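Local coordinates for protein purine nucleoside phosphorylase (Caulobacter vibrioides, PDB 1XFJ) that probably acts as a purine nucleoside phosphorylase of the YfiH/LACC1 family, cleaving inosine and methylthioadenosine with phosphate and also deaminating adenosine, at residues Thr26-Asn40 with Ala231-Phe243. Sequence-based numbering, arbitrary orientation.
Sequences TRQGGVSKGIYDSLN and AEEEWFFSNRRAF
Arg27 and Gln28, just past the end of strand 20-25, meet the segment Glu233-Phe237, a turn closed by Glu232 O that runs out into an extended piece, in a loop-to-loop contact that combines backbone-directed hydrogen bonds with aromatic packing. Three consecutive carbonyls of the turn are used: Arg27 N donates to Trp235 O (2.8 Å), Gln28 NE2 to Glu234 O (3.0 Å) and Arg27 NH1 to Glu233 O (2.9 Å). Arginine suits its place because its aliphatic stem packs on Phe237 while the guanidinium bonds the turn. Arg27 CB lies over the face of the Phe237 ring, a CH-pi contact 3.8 Å from its centroid, while a bend at chi3 (-57°) brings the guanidinium back to the Glu233 carbonyl. Around its rim, the flat phenyl of Phe237 fits among backbone carbonyls of the hairpin-like loop, Tyr36 O lying 3.4 Å from Phe237 CZ and Leu39 O near CE2.

Gln28 reaches out in an extended chain and lays its amide over one face of the Trp235 indole, the planes only 16° apart and Gln28 NE2 3.3 Å from Trp235 CZ3. At the indole edge sits Thr26 OG1, which also accepts from Gln28 N in an ST turn. Arg241 holds the turn from the helix side, its NH2 giving a nearly straight bond (171°) to Phe236 O. NH1 of Arg27 comes close to that NH2, and the nearby Glu233 carboxylate probably eases the like charges.

Phe236 and Phe237 both rest on Leu253 of strand 253-259, helix 239-244 begins just after Phe237 with Ser238 as N-cap, and the loop's far side leans on helix 49-62 through Val31 and Ser32.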
loop_
_atom_site.group_PDB
_atom_site.type_symbol
_atom_site.label_atom_id
_atom_site.label_comp_id
_atom_site.label_asym_id
_atom_site.label_seq_id
_atom_site.Cartn_x
_atom_site.Cartn_y
_atom_site.Cartn_z
ATOM N N THR A 26 5.103 -1.382 -10.248
ATOM C CA THR A 26 4.576 -2.602 -10.835
ATOM C C THR A 26 5.600 -3.711 -10.616
ATOM O O THR A 26 6.581 -3.530 -9.886
ATOM C CB THR A 26 4.321 -2.445 -12.356
ATOM O OG1 THR A 26 5.571 -2.395 -13.055
ATOM C CG2 THR A 26 3.536 -1.167 -12.639
ATOM N N ARG A 27 5.371 -4.856 -11.246
ATOM C CA ARG A 27 6.276 -5.989 -11.115
ATOM C C ARG A 27 7.430 -5.869 -12.109
ATOM O O ARG A 27 8.399 -6.618 -12.036
ATOM C CB ARG A 27 5.520 -7.295 -11.375
ATOM C CG ARG A 27 5.064 -7.460 -12.816
ATOM C CD ARG A 27 4.333 -8.774 -13.008
ATOM N NE ARG A 27 5.158 -9.914 -12.616
ATOM C CZ ARG A 27 4.692 -11.148 -12.463
ATOM N NH1 ARG A 27 3.406 -11.400 -12.672
ATOM N NH2 ARG A 27 5.505 -12.130 -12.092
ATOM N N GLN A 28 7.326 -4.913 -13.027
ATOM C CA GLN A 28 8.347 -4.725 -14.057
ATOM C C GLN A 28 9.499 -3.774 -13.724
ATOM O O GLN A 28 9.341 -2.833 -12.940
ATOM C CB GLN A 28 7.672 -4.272 -15.359
ATOM C CG GLN A 28 6.830 -5.354 -16.021
ATOM C CD GLN A 28 6.244 -4.919 -17.354
ATOM O OE1 GLN A 28 6.831 -4.104 -18.064
ATOM N NE2 GLN A 28 5.089 -5.477 -17.707
ATOM N N GLY A 29 10.663 -4.047 -14.319
ATOM C CA GLY A 29 11.830 -3.203 -14.121
ATOM C C GLY A 29 12.906 -3.696 -13.171
ATOM O O GLY A 29 13.919 -3.016 -12.993
ATOM N N GLY A 30 12.702 -4.870 -12.580
ATOM C CA GLY A 30 13.666 -5.410 -11.631
ATOM C C GLY A 30 14.599 -6.479 -12.172
ATOM O O GLY A 30 14.788 -6.598 -13.380
ATOM N N VAL A 31 15.178 -7.268 -11.268
ATOM C CA VAL A 31 16.117 -8.315 -11.655
ATOM C C VAL A 31 15.757 -9.714 -11.159
ATOM O O VAL A 31 16.411 -10.689 -11.524
ATOM C CB VAL A 31 17.541 -7.987 -11.147
ATOM C CG1 VAL A 31 17.991 -6.646 -11.693
ATOM C CG2 VAL A 31 17.563 -7.968 -9.628
ATOM N N SER A 32 14.724 -9.816 -10.330
ATOM C CA SER A 32 14.320 -11.108 -9.791
ATOM C C SER A 32 13.817 -12.069 -10.862
ATOM O O SER A 32 13.334 -11.649 -11.917
ATOM C CB SER A 32 13.261 -10.916 -8.707
ATOM O OG SER A 32 13.830 -10.253 -7.593
ATOM N N LYS A 33 13.937 -13.363 -10.574
ATOM C CA LYS A 33 13.547 -14.409 -11.510
ATOM C C LYS A 33 12.360 -15.246 -11.053
ATOM O O LYS A 33 11.926 -15.165 -9.904
ATOM C CB LYS A 33 14.737 -15.344 -11.754
ATOM C CG LYS A 33 16.010 -14.656 -12.220
ATOM C CD LYS A 33 15.921 -14.235 -13.675
ATOM C CE LYS A 33 17.280 -13.794 -14.194
ATOM N NZ LYS A 33 17.257 -13.522 -15.657
ATOM N N GLY A 34 11.849 -16.058 -11.975
ATOM C CA GLY A 34 10.734 -16.937 -11.679
ATOM C C GLY A 34 9.454 -16.242 -11.265
ATOM O O GLY A 34 9.014 -15.283 -11.902
ATOM N N ILE A 35 8.844 -16.738 -10.194
ATOM C CA ILE A 35 7.603 -16.159 -9.702
ATOM C C ILE A 35 7.801 -14.721 -9.235
ATOM O O ILE A 35 6.844 -13.955 -9.136
ATOM C CB ILE A 35 7.023 -16.984 -8.530
ATOM C CG1 ILE A 35 8.021 -17.027 -7.373
ATOM C CG2 ILE A 35 6.699 -18.394 -9.000
ATOM C CD1 ILE A 35 7.452 -17.632 -6.102
ATOM N N TYR A 36 9.049 -14.353 -8.960
ATOM C CA TYR A 36 9.361 -13.006 -8.488
ATOM C C TYR A 36 9.704 -12.074 -9.646
ATOM O O TYR A 36 10.006 -10.895 -9.436
ATOM C CB TYR A 36 10.554 -13.059 -7.528
ATOM C CG TYR A 36 10.386 -14.054 -6.402
ATOM C CD1 TYR A 36 9.458 -13.836 -5.388
ATOM C CD2 TYR A 36 11.144 -15.223 -6.362
ATOM C CE1 TYR A 36 9.285 -14.761 -4.359
ATOM C CE2 TYR A 36 10.984 -16.153 -5.343
ATOM C CZ TYR A 36 10.052 -15.919 -4.345
ATOM O OH TYR A 36 9.891 -16.853 -3.347
ATOM N N ASP A 37 9.629 -12.611 -10.861
ATOM C CA ASP A 37 9.973 -11.891 -12.088
ATOM C C ASP A 37 10.093 -10.373 -12.015
ATOM O O ASP A 37 9.112 -9.637 -12.055
ATOM C CB ASP A 37 9.026 -12.301 -13.222
ATOM C CG ASP A 37 9.338 -11.593 -14.539
ATOM O OD1 ASP A 37 10.507 -11.209 -14.766
ATOM O OD2 ASP A 37 8.409 -11.432 -15.358
ATOM N N SER A 38 11.341 -9.900 -11.836
ATOM C CA SER A 38 11.774 -8.510 -11.912
ATOM C C SER A 38 11.693 -7.829 -10.550
ATOM O O SER A 38 12.555 -7.962 -9.679
ATOM C CB SER A 38 10.939 -7.745 -12.940
ATOM O OG SER A 38 11.745 -6.859 -13.696
ATOM N N LEU A 39 10.729 -6.868 -10.398
ATOM C CA LEU A 39 10.706 -5.966 -9.243
ATOM C C LEU A 39 10.103 -6.361 -7.900
ATOM O O LEU A 39 9.185 -5.704 -7.402
ATOM C CB LEU A 39 10.112 -4.628 -9.685
ATOM C CG LEU A 39 10.648 -3.384 -8.973
ATOM C CD1 LEU A 39 12.134 -3.218 -9.269
ATOM C CD2 LEU A 39 9.876 -2.163 -9.453
ATOM N N ASN A 40 10.666 -7.394 -7.288
ATOM C CA ASN A 40 10.207 -7.863 -5.987
ATOM C C ASN A 40 10.977 -7.169 -4.864
ATOM O O ASN A 40 12.204 -7.270 -4.787
ATOM C CB ASN A 40 10.395 -9.379 -5.893
ATOM C CG ASN A 40 10.165 -9.909 -4.496
ATOM O OD1 ASN A 40 9.259 -9.461 -3.792
ATOM N ND2 ASN A 40 10.977 -10.883 -4.091
ATOM N N ALA A 231 -6.074 -9.449 -11.353
ATOM C CA ALA A 231 -6.466 -9.532 -12.752
ATOM C C ALA A 231 -5.372 -9.205 -13.763
ATOM O O ALA A 231 -5.345 -9.787 -14.847
ATOM C CB ALA A 231 -7.669 -8.634 -12.995
ATOM N N GLU A 232 -4.478 -8.284 -13.420
ATOM C CA GLU A 232 -3.419 -7.880 -14.347
ATOM C C GLU A 232 -2.053 -8.473 -14.034
ATOM O O GLU A 232 -1.163 -7.782 -13.539
ATOM C CB GLU A 232 -3.313 -6.355 -14.377
ATOM C CG GLU A 232 -4.635 -5.653 -14.649
ATOM C CD GLU A 232 -4.470 -4.155 -14.783
ATOM O OE1 GLU A 232 -3.831 -3.716 -15.760
ATOM O OE2 GLU A 232 -4.974 -3.421 -13.908
ATOM N N GLU A 233 -1.891 -9.753 -14.349
ATOM C CA GLU A 233 -0.641 -10.464 -14.111
ATOM C C GLU A 233 0.523 -9.837 -14.873
ATOM O O GLU A 233 1.682 -9.993 -14.492
ATOM C CB GLU A 233 -0.812 -11.933 -14.510
ATOM C CG GLU A 233 0.450 -12.765 -14.450
ATOM C CD GLU A 233 0.178 -14.232 -14.721
ATOM O OE1 GLU A 233 -0.586 -14.530 -15.665
ATOM O OE2 GLU A 233 0.731 -15.084 -13.994
ATOM N N GLU A 234 0.205 -9.124 -15.949
ATOM C CA GLU A 234 1.212 -8.458 -16.769
ATOM C C GLU A 234 1.953 -7.402 -15.955
ATOM O O GLU A 234 3.158 -7.196 -16.126
ATOM C CB GLU A 234 0.537 -7.782 -17.967
ATOM C CG GLU A 234 1.461 -6.908 -18.817
ATOM C CD GLU A 234 0.707 -6.080 -19.850
ATOM O OE1 GLU A 234 -0.519 -6.278 -19.999
ATOM O OE2 GLU A 234 1.340 -5.230 -20.518
ATOM N N TRP A 235 1.223 -6.748 -15.057
ATOM C CA TRP A 235 1.787 -5.670 -14.257
ATOM C C TRP A 235 1.917 -5.869 -12.754
ATOM O O TRP A 235 2.714 -5.181 -12.120
ATOM C CB TRP A 235 0.973 -4.395 -14.488
ATOM C CG TRP A 235 0.945 -3.947 -15.904
ATOM C CD1 TRP A 235 -0.095 -4.052 -16.784
ATOM C CD2 TRP A 235 2.014 -3.321 -16.616
ATOM N NE1 TRP A 235 0.262 -3.526 -18.004
ATOM C CE2 TRP A 235 1.553 -3.071 -17.929
ATOM C CE3 TRP A 235 3.319 -2.947 -16.273
ATOM C CZ2 TRP A 235 2.353 -2.464 -18.899
ATOM C CZ3 TRP A 235 4.115 -2.341 -17.240
ATOM C CH2 TRP A 235 3.627 -2.106 -18.537
ATOM N N PHE A 236 1.157 -6.789 -12.173
ATOM C CA PHE A 236 1.210 -6.939 -10.720
ATOM C C PHE A 236 1.337 -8.341 -10.146
ATOM O O PHE A 236 0.864 -9.313 -10.734
ATOM C CB PHE A 236 -0.038 -6.293 -10.108
ATOM C CG PHE A 236 -0.295 -4.894 -10.594
ATOM C CD1 PHE A 236 0.573 -3.855 -10.263
ATOM C CD2 PHE A 236 -1.388 -4.620 -11.409
ATOM C CE1 PHE A 236 0.356 -2.560 -10.739
ATOM C CE2 PHE A 236 -1.616 -3.329 -11.893
ATOM C CZ PHE A 236 -0.741 -2.299 -11.558
ATOM N N PHE A 237 1.992 -8.424 -8.988
ATOM C CA PHE A 237 2.135 -9.678 -8.258
ATOM C C PHE A 237 0.784 -9.795 -7.552
ATOM O O PHE A 237 0.113 -8.783 -7.336
ATOM C CB PHE A 237 3.224 -9.582 -7.186
ATOM C CG PHE A 237 4.617 -9.426 -7.726
ATOM C CD1 PHE A 237 5.161 -10.381 -8.576
ATOM C CD2 PHE A 237 5.397 -8.338 -7.353
ATOM C CE1 PHE A 237 6.468 -10.252 -9.049
ATOM C CE2 PHE A 237 6.701 -8.199 -7.817
ATOM C CZ PHE A 237 7.237 -9.159 -8.668
ATOM N N SER A 238 0.390 -11.007 -7.182
ATOM C CA SER A 238 -0.891 -11.209 -6.504
ATOM C C SER A 238 -0.888 -12.439 -5.605
ATOM O O SER A 238 -0.685 -13.561 -6.076
ATOM C CB SER A 238 -2.015 -11.343 -7.533
ATOM O OG SER A 238 -3.237 -11.699 -6.905
ATOM N N ASN A 239 -1.111 -12.225 -4.312
ATOM C CA ASN A 239 -1.152 -13.321 -3.351
ATOM C C ASN A 239 -2.282 -14.291 -3.699
ATOM O O ASN A 239 -2.121 -15.514 -3.606
ATOM C CB ASN A 239 -1.346 -12.760 -1.935
ATOM C CG ASN A 239 -1.643 -13.842 -0.906
ATOM O OD1 ASN A 239 -0.897 -14.811 -0.763
ATOM N ND2 ASN A 239 -2.738 -13.672 -0.180
ATOM N N ARG A 240 -3.424 -13.754 -4.116
ATOM C CA ARG A 240 -4.552 -14.613 -4.462
ATOM C C ARG A 240 -4.231 -15.456 -5.688
ATOM O O ARG A 240 -4.546 -16.644 -5.734
ATOM C CB ARG A 240 -5.817 -13.779 -4.700
ATOM C CG ARG A 240 -7.065 -14.598 -5.036
ATOM C CD ARG A 240 -7.272 -15.762 -4.063
ATOM N NE ARG A 240 -7.392 -15.343 -2.666
ATOM C CZ ARG A 240 -8.485 -14.812 -2.124
ATOM N NH1 ARG A 240 -9.577 -14.625 -2.854
ATOM N NH2 ARG A 240 -8.487 -14.473 -0.841
ATOM N N ARG A 241 -3.595 -14.853 -6.685
ATOM C CA ARG A 241 -3.247 -15.609 -7.878
ATOM C C ARG A 241 -2.224 -16.680 -7.505
ATOM O O ARG A 241 -2.265 -17.798 -8.017
ATOM C CB ARG A 241 -2.685 -14.676 -8.953
ATOM C CG ARG A 241 -2.706 -15.270 -10.347
ATOM C CD ARG A 241 -2.462 -14.193 -11.396
ATOM N NE ARG A 241 -1.154 -13.580 -11.216
ATOM C CZ ARG A 241 -0.947 -12.278 -11.043
ATOM N NH1 ARG A 241 -1.969 -11.431 -11.030
ATOM N NH2 ARG A 241 0.287 -11.827 -10.874
ATOM N N ALA A 242 -1.313 -16.335 -6.599
ATOM C CA ALA A 242 -0.293 -17.274 -6.145
ATOM C C ALA A 242 -0.962 -18.454 -5.452
ATOM O O ALA A 242 -0.546 -19.601 -5.613
ATOM C CB ALA A 242 0.668 -16.581 -5.187
ATOM N N PHE A 243 -2.004 -18.162 -4.680
ATOM C CA PHE A 243 -2.741 -19.192 -3.960
ATOM C C PHE A 243 -3.369 -20.179 -4.935
ATOM O O PHE A 243 -3.247 -21.394 -4.774
ATOM C CB PHE A 243 -3.840 -18.552 -3.110
ATOM C CG PHE A 243 -4.780 -19.546 -2.490
ATOM C CD1 PHE A 243 -4.336 -20.422 -1.507
ATOM C CD2 PHE A 243 -6.103 -19.623 -2.910
ATOM C CE1 PHE A 243 -5.199 -21.366 -0.947
ATOM C CE2 PHE A 243 -6.975 -20.562 -2.359
ATOM C CZ PHE A 243 -6.522 -21.435 -1.376
#